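PDB 1ZYL: stress response kinase A from Escherichia coli, which phosphorylates itself and other proteins on serine and threonine residues, using ATP, and helps protect cells from stress. Local coordinates for residues A[267-281]-A[302-316]. Sequence-based numbering, arbitrary orientation.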
ATOM      1  N   GLU A 267      -4.250  13.298   8.695  1.00 19.51           N
ATOM      2  CA  GLU A 267      -4.147  14.263   7.613  1.00 19.69           C
ATOM      3  C   GLU A 267      -2.716  14.307   7.102  1.00 19.55           C
ATOM      4  O   GLU A 267      -2.480  14.524   5.917  1.00 20.61           O
ATOM      5  CB  GLU A 267      -4.650  15.633   8.061  1.00 19.88           C
ATOM      6  CG  GLU A 267      -6.138  15.600   8.403  1.00 18.92           C
ATOM      7  CD  GLU A 267      -6.983  14.929   7.309  1.00 21.37           C
ATOM      8  OE1 GLU A 267      -7.991  14.261   7.657  1.00 19.71           O
ATOM      9  OE2 GLU A 267      -6.650  15.072   6.106  1.00 20.49           O
ATOM     10  N   PRO A 268      -1.733  14.129   7.992  1.00 19.26           N
ATOM     11  CA  PRO A 268      -0.383  14.154   7.432  1.00 19.51           C
ATOM     12  C   PRO A 268      -0.135  12.899   6.589  1.00 20.82           C
ATOM     13  O   PRO A 268       0.550  12.954   5.573  1.00 22.49           O
ATOM     14  CB  PRO A 268       0.496  14.223   8.670  1.00 18.27           C
ATOM     15  CG  PRO A 268      -0.306  15.113   9.548  1.00 19.18           C
ATOM     16  CD  PRO A 268      -1.701  14.520   9.411  1.00 19.77           C
ATOM     17  N   LEU A 269      -0.701  11.765   6.996  1.00 21.92           N
ATOM     18  CA  LEU A 269      -0.516  10.523   6.235  1.00 21.35           C
ATOM     19  C   LEU A 269      -1.182  10.621   4.873  1.00 20.62           C
ATOM     20  O   LEU A 269      -0.613  10.200   3.865  1.00 22.28           O
ATOM     21  CB  LEU A 269      -1.092   9.319   6.989  1.00 20.64           C
ATOM     22  CG  LEU A 269      -0.329   8.903   8.241  1.00 20.77           C
ATOM     23  CD1 LEU A 269      -1.066   7.787   8.928  1.00 21.77           C
ATOM     24  CD2 LEU A 269       1.069   8.478   7.871  1.00 19.94           C
ATOM     25  N   ARG A 270      -2.391  11.171   4.852  1.00 19.34           N
ATOM     26  CA  ARG A 270      -3.131  11.330   3.610  1.00 18.37           C
ATOM     27  C   ARG A 270      -2.347  12.275   2.683  1.00 18.73           C
ATOM     28  O   ARG A 270      -2.210  12.016   1.479  1.00 18.15           O
ATOM     29  CB  ARG A 270      -4.529  11.876   3.911  1.00 17.59           C
ATOM     30  CG  ARG A 270      -5.330  12.270   2.674  1.00 18.71           C
ATOM     31  CD  ARG A 270      -6.648  12.898   3.069  1.00 17.95           C
ATOM     32  NE  ARG A 270      -7.641  11.918   3.504  1.00 19.56           N
ATOM     33  CZ  ARG A 270      -8.298  11.988   4.659  1.00 20.82           C
ATOM     34  NH1 ARG A 270      -9.196  11.067   4.978  1.00 18.62           N
ATOM     35  NH2 ARG A 270      -8.044  12.973   5.510  1.00 22.04           N
ATOM     36  N   ALA A 271      -1.824  13.358   3.251  1.00 16.98           N
ATOM     37  CA  ALA A 271      -1.036  14.303   2.476  1.00 15.99           C
ATOM     38  C   ALA A 271       0.155  13.536   1.938  1.00 17.04           C
ATOM     39  O   ALA A 271       0.546  13.692   0.782  1.00 18.38           O
ATOM     40  CB  ALA A 271      -0.549  15.436   3.356  1.00 14.48           C
ATOM     41  N   MET A 272       0.724  12.692   2.792  1.00 17.35           N
ATOM     42  CA  MET A 272       1.885  11.897   2.428  1.00 17.28           C
ATOM     43  C   MET A 272       1.608  10.933   1.286  1.00 18.63           C
ATOM     44  O   MET A 272       2.409  10.827   0.354  1.00 20.22           O
ATOM     45  CB  MET A 272       2.395  11.139   3.653  1.00 16.08           C
ATOM     46  CG  MET A 272       3.193  12.008   4.625  1.00 13.63           C
ATOM     47  SD  MET A 272       3.621  11.203   6.181  1.00  4.91           S
ATOM     48  CE  MET A 272       3.335  12.462   7.101  1.00  9.84           C
ATOM     49  N   ARG A 273       0.478  10.235   1.352  1.00 18.60           N
ATOM     50  CA  ARG A 273       0.114   9.274   0.315  1.00 20.04           C
ATOM     51  C   ARG A 273      -0.182  10.015  -0.979  1.00 21.62           C
ATOM     52  O   ARG A 273       0.013   9.498  -2.085  1.00 19.65           O
ATOM     53  CB  ARG A 273      -1.128   8.483   0.733  1.00 20.73           C
ATOM     54  CG  ARG A 273      -1.605   7.486  -0.314  1.00 22.67           C
ATOM     55  CD  ARG A 273      -2.941   6.869   0.053  1.00 25.16           C
ATOM     56  NE  ARG A 273      -2.815   5.499   0.536  1.00 27.58           N
ATOM     57  CZ  ARG A 273      -2.763   4.429  -0.252  1.00 29.70           C
ATOM     58  NH1 ARG A 273      -2.828   4.572  -1.571  1.00 29.20           N
ATOM     59  NH2 ARG A 273      -2.646   3.217   0.281  1.00 29.17           N
ATOM     60  N   LEU A 274      -0.657  11.241  -0.828  1.00 23.09           N
ATOM     61  CA  LEU A 274      -1.007  12.045  -1.977  1.00 23.88           C
ATOM     62  C   LEU A 274       0.213  12.419  -2.783  1.00 23.18           C
ATOM     63  O   LEU A 274       0.271  12.163  -3.985  1.00 25.46           O
ATOM     64  CB  LEU A 274      -1.743  13.301  -1.525  1.00 25.29           C
ATOM     65  CG  LEU A 274      -3.127  13.521  -2.118  1.00 23.61           C
ATOM     66  CD1 LEU A 274      -3.959  12.261  -2.020  1.00 23.36           C
ATOM     67  CD2 LEU A 274      -3.779  14.653  -1.377  1.00 24.67           C
ATOM     68  N   VAL A 275       1.195  13.015  -2.126  1.00 19.67           N
ATOM     69  CA  VAL A 275       2.389  13.429  -2.830  1.00 20.81           C
ATOM     70  C   VAL A 275       3.253  12.262  -3.302  1.00 22.21           C
ATOM     71  O   VAL A 275       3.867  12.339  -4.361  1.00 23.48           O
ATOM     72  CB  VAL A 275       3.211  14.404  -1.973  1.00 20.08           C
ATOM     73  CG1 VAL A 275       3.305  13.878  -0.572  1.00 24.69           C
ATOM     74  CG2 VAL A 275       4.591  14.594  -2.565  1.00 17.79           C
ATOM     75  N   TYR A 276       3.297  11.174  -2.545  1.00 22.36           N
ATOM     76  CA  TYR A 276       4.107  10.044  -2.972  1.00 23.26           C
ATOM     77  C   TYR A 276       3.522   9.398  -4.223  1.00 24.19           C
ATOM     78  O   TYR A 276       4.253   9.033  -5.149  1.00 25.07           O
ATOM     79  CB  TYR A 276       4.226   8.985  -1.864  1.00 23.29           C
ATOM     80  CG  TYR A 276       5.040   7.769  -2.285  1.00 21.67           C
ATOM     81  CD1 TYR A 276       6.425   7.855  -2.461  1.00 23.43           C
ATOM     82  CD2 TYR A 276       4.418   6.555  -2.567  1.00 21.71           C
ATOM     83  CE1 TYR A 276       7.168   6.760  -2.917  1.00 25.69           C
ATOM     84  CE2 TYR A 276       5.147   5.455  -3.020  1.00 25.68           C
ATOM     85  CZ  TYR A 276       6.521   5.563  -3.196  1.00 27.82           C
ATOM     86  OH  TYR A 276       7.239   4.472  -3.653  1.00 29.76           O
ATOM     87  N   TYR A 277       2.200   9.259  -4.244  1.00 23.59           N
ATOM     88  CA  TYR A 277       1.501   8.640  -5.369  1.00 23.17           C
ATOM     89  C   TYR A 277       1.799   9.289  -6.724  1.00 21.80           C
ATOM     90  O   TYR A 277       1.707   8.644  -7.772  1.00 18.83           O
ATOM     91  CB  TYR A 277      -0.005   8.649  -5.089  1.00 22.77           C
ATOM     92  CG  TYR A 277      -0.862   8.207  -6.242  1.00 23.70           C
ATOM     93  CD1 TYR A 277      -1.295   9.119  -7.195  1.00 25.13           C
ATOM     94  CD2 TYR A 277      -1.255   6.878  -6.376  1.00 27.92           C
ATOM     95  CE1 TYR A 277      -2.107   8.727  -8.260  1.00 27.33           C
ATOM     96  CE2 TYR A 277      -2.072   6.465  -7.444  1.00 29.66           C
ATOM     97  CZ  TYR A 277      -2.493   7.401  -8.381  1.00 28.70           C
ATOM     98  OH  TYR A 277      -3.303   7.025  -9.429  1.00 28.08           O
ATOM     99  N   LEU A 278       2.158  10.564  -6.705  1.00 21.69           N
ATOM    100  CA  LEU A 278       2.458  11.251  -7.944  1.00 22.04           C
ATOM    101  C   LEU A 278       3.815  10.810  -8.450  1.00 22.67           C
ATOM    102  O   LEU A 278       4.001  10.631  -9.648  1.00 24.02           O
ATOM    103  CB  LEU A 278       2.425  12.770  -7.746  1.00 22.93           C
ATOM    104  CG  LEU A 278       1.179  13.511  -8.245  1.00 22.79           C
ATOM    105  CD1 LEU A 278      -0.066  12.982  -7.575  1.00 23.64           C
ATOM    106  CD2 LEU A 278       1.335  14.984  -7.969  1.00 22.30           C
ATOM    107  N   ALA A 279       4.767  10.628  -7.539  1.00 21.73           N
ATOM    108  CA  ALA A 279       6.103  10.187  -7.932  1.00 20.71           C
ATOM    109  C   ALA A 279       6.027   8.717  -8.345  1.00 20.67           C
ATOM    110  O   ALA A 279       6.683   8.276  -9.293  1.00 20.82           O
ATOM    111  CB  ALA A 279       7.081  10.365  -6.774  1.00 18.54           C
ATOM    112  N   TRP A 280       5.207   7.969  -7.620  1.00 20.08           N
ATOM    113  CA  TRP A 280       5.018   6.552  -7.880  1.00 19.23           C
ATOM    114  C   TRP A 280       4.618   6.355  -9.332  1.00 17.47           C
ATOM    115  O   TRP A 280       5.234   5.569 -10.036  1.00 17.44           O
ATOM    116  CB  TRP A 280       3.938   5.998  -6.949  1.00 19.55           C
ATOM    117  CG  TRP A 280       3.682   4.551  -7.102  1.00 16.67           C
ATOM    118  CD1 TRP A 280       4.406   3.532  -6.569  1.00 18.27           C
ATOM    119  CD2 TRP A 280       2.604   3.951  -7.819  1.00 16.03           C
ATOM    120  NE1 TRP A 280       3.842   2.321  -6.902  1.00 17.18           N
ATOM    121  CE2 TRP A 280       2.733   2.551  -7.671  1.00 17.51           C
ATOM    122  CE3 TRP A 280       1.539   4.456  -8.571  1.00 15.08           C
ATOM    123  CZ2 TRP A 280       1.827   1.646  -8.251  1.00 17.33           C
ATOM    124  CZ3 TRP A 280       0.636   3.555  -9.147  1.00 14.97           C
ATOM    125  CH2 TRP A 280       0.789   2.166  -8.981  1.00 13.17           C
ATOM    126  N   LEU A 281       3.583   7.065  -9.773  1.00 17.27           N
ATOM    127  CA  LEU A 281       3.118   6.973 -11.161  1.00 16.82           C
ATOM    128  C   LEU A 281       4.215   7.425 -12.096  1.00 16.97           C
ATOM    129  O   LEU A 281       4.573   6.724 -13.030  1.00 19.81           O
ATOM    130  CB  LEU A 281       1.902   7.858 -11.391  1.00 14.90           C
ATOM    131  CG  LEU A 281       0.565   7.384 -10.838  1.00 15.33           C
ATOM    132  CD1 LEU A 281      -0.400   8.544 -10.848  1.00 14.87           C
ATOM    133  CD2 LEU A 281       0.040   6.224 -11.665  1.00 12.57           C
ATOM    134  N   TYR A 302      -5.208  18.000 -15.138  1.00 32.01           N
ATOM    135  CA  TYR A 302      -4.755  17.137 -14.068  1.00 30.57           C
ATOM    136  C   TYR A 302      -3.786  17.816 -13.109  1.00 29.28           C
ATOM    137  O   TYR A 302      -3.923  17.683 -11.898  1.00 29.27           O
ATOM    138  CB  TYR A 302      -4.121  15.883 -14.663  1.00 31.35           C
ATOM    139  CG  TYR A 302      -3.606  14.917 -13.635  1.00 31.36           C
ATOM    140  CD1 TYR A 302      -2.255  14.867 -13.319  1.00 31.59           C
ATOM    141  CD2 TYR A 302      -4.479  14.075 -12.948  1.00 32.10           C
ATOM    142  CE1 TYR A 302      -1.783  14.003 -12.341  1.00 33.81           C
ATOM    143  CE2 TYR A 302      -4.021  13.209 -11.968  1.00 32.55           C
ATOM    144  CZ  TYR A 302      -2.671  13.178 -11.668  1.00 33.83           C
ATOM    145  OH  TYR A 302      -2.209  12.337 -10.683  1.00 36.36           O
ATOM    146  N   TRP A 303      -2.807  18.544 -13.637  1.00 28.63           N
ATOM    147  CA  TRP A 303      -1.847  19.221 -12.769  1.00 27.65           C
ATOM    148  C   TRP A 303      -2.402  20.475 -12.126  1.00 26.25           C
ATOM    149  O   TRP A 303      -1.808  21.011 -11.200  1.00 25.98           O
ATOM    150  CB  TRP A 303      -0.544  19.531 -13.513  1.00 27.41           C
ATOM    151  CG  TRP A 303       0.192  18.287 -13.822  1.00 30.05           C
ATOM    152  CD1 TRP A 303       0.120  17.562 -14.969  1.00 32.21           C
ATOM    153  CD2 TRP A 303       0.994  17.522 -12.915  1.00 33.06           C
ATOM    154  NE1 TRP A 303       0.817  16.387 -14.837  1.00 33.17           N
ATOM    155  CE2 TRP A 303       1.364  16.335 -13.585  1.00 32.86           C
ATOM    156  CE3 TRP A 303       1.432  17.721 -11.599  1.00 34.46           C
ATOM    157  CZ2 TRP A 303       2.150  15.351 -12.985  1.00 32.92           C
ATOM    158  CZ3 TRP A 303       2.216  16.738 -11.002  1.00 34.72           C
ATOM    159  CH2 TRP A 303       2.565  15.568 -11.698  1.00 34.31           C
ATOM    160  N   LEU A 304      -3.541  20.949 -12.613  1.00 26.95           N
ATOM    161  CA  LEU A 304      -4.161  22.118 -12.013  1.00 26.90           C
ATOM    162  C   LEU A 304      -4.978  21.617 -10.842  1.00 28.35           C
ATOM    163  O   LEU A 304      -4.931  22.193  -9.763  1.00 28.33           O
ATOM    164  CB  LEU A 304      -5.074  22.831 -12.999  1.00 24.83           C
ATOM    165  CG  LEU A 304      -4.362  23.542 -14.141  1.00 24.22           C
ATOM    166  CD1 LEU A 304      -5.386  24.275 -14.973  1.00 23.88           C
ATOM    167  CD2 LEU A 304      -3.333  24.499 -13.593  1.00 22.31           C
ATOM    168  N   ARG A 305      -5.720  20.531 -11.064  1.00 30.73           N
ATOM    169  CA  ARG A 305      -6.550  19.934 -10.021  1.00 31.53           C
ATOM    170  C   ARG A 305      -5.676  19.477  -8.870  1.00 28.93           C
ATOM    171  O   ARG A 305      -6.034  19.632  -7.706  1.00 29.38           O
ATOM    172  CB  ARG A 305      -7.323  18.718 -10.544  1.00 35.08           C
ATOM    173  CG  ARG A 305      -8.300  18.994 -11.668  1.00 41.72           C
ATOM    174  CD  ARG A 305      -9.367  17.902 -11.733  1.00 47.24           C
ATOM    175  NE  ARG A 305      -9.872  17.682 -13.088  1.00 52.21           N
ATOM    176  CZ  ARG A 305      -9.176  17.095 -14.063  1.00 55.21           C
ATOM    177  NH1 ARG A 305      -9.718  16.939 -15.264  1.00 57.18           N
ATOM    178  NH2 ARG A 305      -7.939  16.658 -13.840  1.00 54.75           N
ATOM    179  N   GLN A 306      -4.530  18.903  -9.211  1.00 26.44           N
ATOM    180  CA  GLN A 306      -3.598  18.401  -8.214  1.00 24.15           C
ATOM    181  C   GLN A 306      -3.094  19.569  -7.382  1.00 22.33           C
ATOM    182  O   GLN A 306      -3.049  19.489  -6.156  1.00 22.45           O
ATOM    183  CB  GLN A 306      -2.431  17.695  -8.903  1.00 24.53           C
ATOM    184  CG  GLN A 306      -1.822  16.556  -8.114  1.00 25.78           C
ATOM    185  CD  GLN A 306      -2.781  15.406  -7.919  1.00 25.75           C
ATOM    186  OE1 GLN A 306      -3.393  14.928  -8.876  1.00 26.67           O
ATOM    187  NE2 GLN A 306      -2.913  14.947  -6.677  1.00 24.89           N
ATOM    188  N   THR A 307      -2.727  20.655  -8.058  1.00 19.03           N
ATOM    189  CA  THR A 307      -2.234  21.856  -7.390  1.00 15.40           C
ATOM    190  C   THR A 307      -3.260  22.366  -6.381  1.00 13.69           C
ATOM    191  O   THR A 307      -2.937  22.733  -5.262  1.00 13.75           O
ATOM    192  CB  THR A 307      -1.947  22.961  -8.421  1.00 14.69           C
ATOM    193  OG1 THR A 307      -0.941  22.501  -9.325  1.00 16.25           O
ATOM    194  CG2 THR A 307      -1.457  24.231  -7.747  1.00 12.50           C
ATOM    195  N   ALA A 308      -4.511  22.385  -6.791  1.00 12.83           N
ATOM    196  CA  ALA A 308      -5.569  22.844  -5.923  1.00 12.99           C
ATOM    197  C   ALA A 308      -5.785  21.844  -4.782  1.00 15.40           C
ATOM    198  O   ALA A 308      -6.089  22.240  -3.654  1.00 18.25           O
ATOM    199  CB  ALA A 308      -6.845  23.021  -6.727  1.00 10.87           C
ATOM    200  N   THR A 309      -5.636  20.553  -5.065  1.00 15.62           N
ATOM    201  CA  THR A 309      -5.811  19.555  -4.021  1.00 16.03           C
ATOM    202  C   THR A 309      -4.740  19.735  -2.953  1.00 17.44           C
ATOM    203  O   THR A 309      -5.019  19.645  -1.762  1.00 19.29           O
ATOM    204  CB  THR A 309      -5.716  18.119  -4.561  1.00 17.38           C
ATOM    205  OG1 THR A 309      -6.939  17.761  -5.224  1.00 14.70           O
ATOM    206  CG2 THR A 309      -5.442  17.143  -3.406  1.00 16.96           C
ATOM    207  N   PHE A 310      -3.510  19.982  -3.373  1.00 16.49           N
ATOM    208  CA  PHE A 310      -2.458  20.173  -2.400  1.00 19.14           C
ATOM    209  C   PHE A 310      -2.793  21.403  -1.557  1.00 22.95           C
ATOM    210  O   PHE A 310      -2.873  21.319  -0.335  1.00 25.33           O
ATOM    211  CB  PHE A 310      -1.096  20.321  -3.098  1.00 18.51           C
ATOM    212  CG  PHE A 310      -0.557  19.025  -3.668  1.00 16.00           C
ATOM    213  CD1 PHE A 310       0.700  18.984  -4.256  1.00 14.40           C
ATOM    214  CD2 PHE A 310      -1.295  17.841  -3.590  1.00 15.83           C
ATOM    215  CE1 PHE A 310       1.220  17.779  -4.755  1.00 13.29           C
ATOM    216  CE2 PHE A 310      -0.785  16.629  -4.087  1.00 12.81           C
ATOM    217  CZ  PHE A 310       0.473  16.603  -4.667  1.00 11.54           C
ATOM    218  N   ILE A 311      -3.012  22.543  -2.206  1.00 24.70           N
ATOM    219  CA  ILE A 311      -3.352  23.762  -1.483  1.00 25.64           C
ATOM    220  C   ILE A 311      -4.484  23.525  -0.483  1.00 28.28           C
ATOM    221  O   ILE A 311      -4.482  24.076   0.623  1.00 29.67           O
ATOM    222  CB  ILE A 311      -3.768  24.893  -2.456  1.00 25.24           C
ATOM    223  CG1 ILE A 311      -2.523  25.431  -3.168  1.00 24.66           C
ATOM    224  CG2 ILE A 311      -4.499  26.014  -1.698  1.00 24.01           C
ATOM    225  CD1 ILE A 311      -2.767  26.641  -4.021  1.00 22.64           C
ATOM    226  N   GLU A 312      -5.456  22.703  -0.867  1.00 29.50           N
ATOM    227  CA  GLU A 312      -6.578  22.411   0.014  1.00 30.27           C
ATOM    228  C   GLU A 312      -6.160  21.585   1.236  1.00 30.77           C
ATOM    229  O   GLU A 312      -6.660  21.803   2.342  1.00 30.18           O
ATOM    230  CB  GLU A 312      -7.674  21.681  -0.756  1.00 30.78           C
ATOM    231  CG  GLU A 312      -8.979  22.445  -0.793  1.00 33.95           C
ATOM    232  CD  GLU A 312      -9.332  23.035   0.564  1.00 36.80           C
ATOM    233  OE1 GLU A 312      -9.366  22.272   1.558  1.00 36.07           O
ATOM    234  OE2 GLU A 312      -9.571  24.263   0.632  1.00 37.83           O
ATOM    235  N   GLN A 313      -5.235  20.648   1.032  1.00 30.38           N
ATOM    236  CA  GLN A 313      -4.750  19.795   2.115  1.00 28.81           C
ATOM    237  C   GLN A 313      -4.033  20.576   3.197  1.00 26.31           C
ATOM    238  O   GLN A 313      -4.157  20.251   4.373  1.00 26.17           O
ATOM    239  CB  GLN A 313      -3.814  18.701   1.578  1.00 29.68           C
ATOM    240  CG  GLN A 313      -4.488  17.354   1.391  1.00 29.86           C
ATOM    241  CD  GLN A 313      -4.989  16.770   2.697  1.00 29.75           C
ATOM    242  OE1 GLN A 313      -4.206  16.496   3.597  1.00 28.08           O
ATOM    243  NE2 GLN A 313      -6.299  16.577   2.805  1.00 29.63           N
ATOM    244  N   ALA A 314      -3.278  21.596   2.807  1.00 24.01           N
ATOM    245  CA  ALA A 314      -2.561  22.398   3.795  1.00 24.72           C
ATOM    246  C   ALA A 314      -3.553  23.134   4.704  1.00 25.15           C
ATOM    247  O   ALA A 314      -3.273  23.370   5.880  1.00 23.17           O
ATOM    248  CB  ALA A 314      -1.628  23.387   3.104  1.00 22.06           C
ATOM    249  N   LYS A 315      -4.717  23.481   4.163  1.00 25.78           N
ATOM    250  CA  LYS A 315      -5.728  24.170   4.950  1.00 28.70           C
ATOM    251  C   LYS A 315      -6.361  23.224   5.970  1.00 28.87           C
ATOM    252  O   LYS A 315      -6.784  23.641   7.049  1.00 28.31           O
ATOM    253  CB  LYS A 315      -6.793  24.762   4.029  1.00 30.87           C
ATOM    254  CG  LYS A 315      -6.251  25.884   3.156  1.00 33.71           C
ATOM    255  CD  LYS A 315      -7.293  26.440   2.208  1.00 34.57           C
ATOM    256  CE  LYS A 315      -6.689  27.523   1.322  1.00 36.63           C
ATOM    257  NZ  LYS A 315      -7.619  27.920   0.224  1.00 38.56           N
ATOM    258  N   VAL A 316      -6.414  21.945   5.622  1.00 29.25           N
ATOM    259  CA  VAL A 316      -6.974  20.936   6.507  1.00 30.04           C
ATOM    260  C   VAL A 316      -6.020  20.719   7.672  1.00 31.91           C
ATOM    261  O   VAL A 316      -6.433  20.356   8.774  1.00 30.50           O
ATOM    262  CB  VAL A 316      -7.163  19.609   5.757  1.00 30.45           C
ATOM    263  CG1 VAL A 316      -7.656  18.529   6.699  1.00 29.96           C
ATOM    264  CG2 VAL A 316      -8.140  19.807   4.615  1.00 30.64           C
TER
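Leu-278 is the main knob in this antiparallel helix pair, part of the helical C-terminal region of a kinase of the phosphotransferase (APH-like) family. It drops into a hole formed by Tyr-302, Trp-303, Gln-306 and Phe-310. Leu-278 CD2 lies 3.5 Å from Gln-306 CG and also meets Trp-303 CZ3, approaching the indole obliquely. Leu-278 CD1 sits 3.6 Å from Gln-306 NE2. Gln-306 can offer both its methylene and its amide because its chain bends at chi2 (65°). With alanine in place of Gln-306, the CG and amide contacts to both Leu-278 methyls would go, which is likely to open a gap there and let that leucine turn more freely.

One turn back, Leu-274 puts CD2 3.6 Å from Thr-309 CG2, the two side chains crossing at about a right angle. Gln-313 supplies the reverse knob, set among Glu-267, Arg-270, Ala-271 and Leu-274, yet no hydrogen bond joins the helices. The axes approach to 10.2 Å at 165°.

Farther out, helices 149-161 and 171-188 pack against the pair: Leu-278 also touches Phe-160, and Phe-310 touches Thr-178. Trp-303 is positioned by Phe-174, edge-to-face, and by a hydrogen bond from NE1 to Leu-297 O. On helix 266-283, Arg-273 reaches the probable catalytic base, forming a salt bridge from its NH2 to Asp-201 OD2.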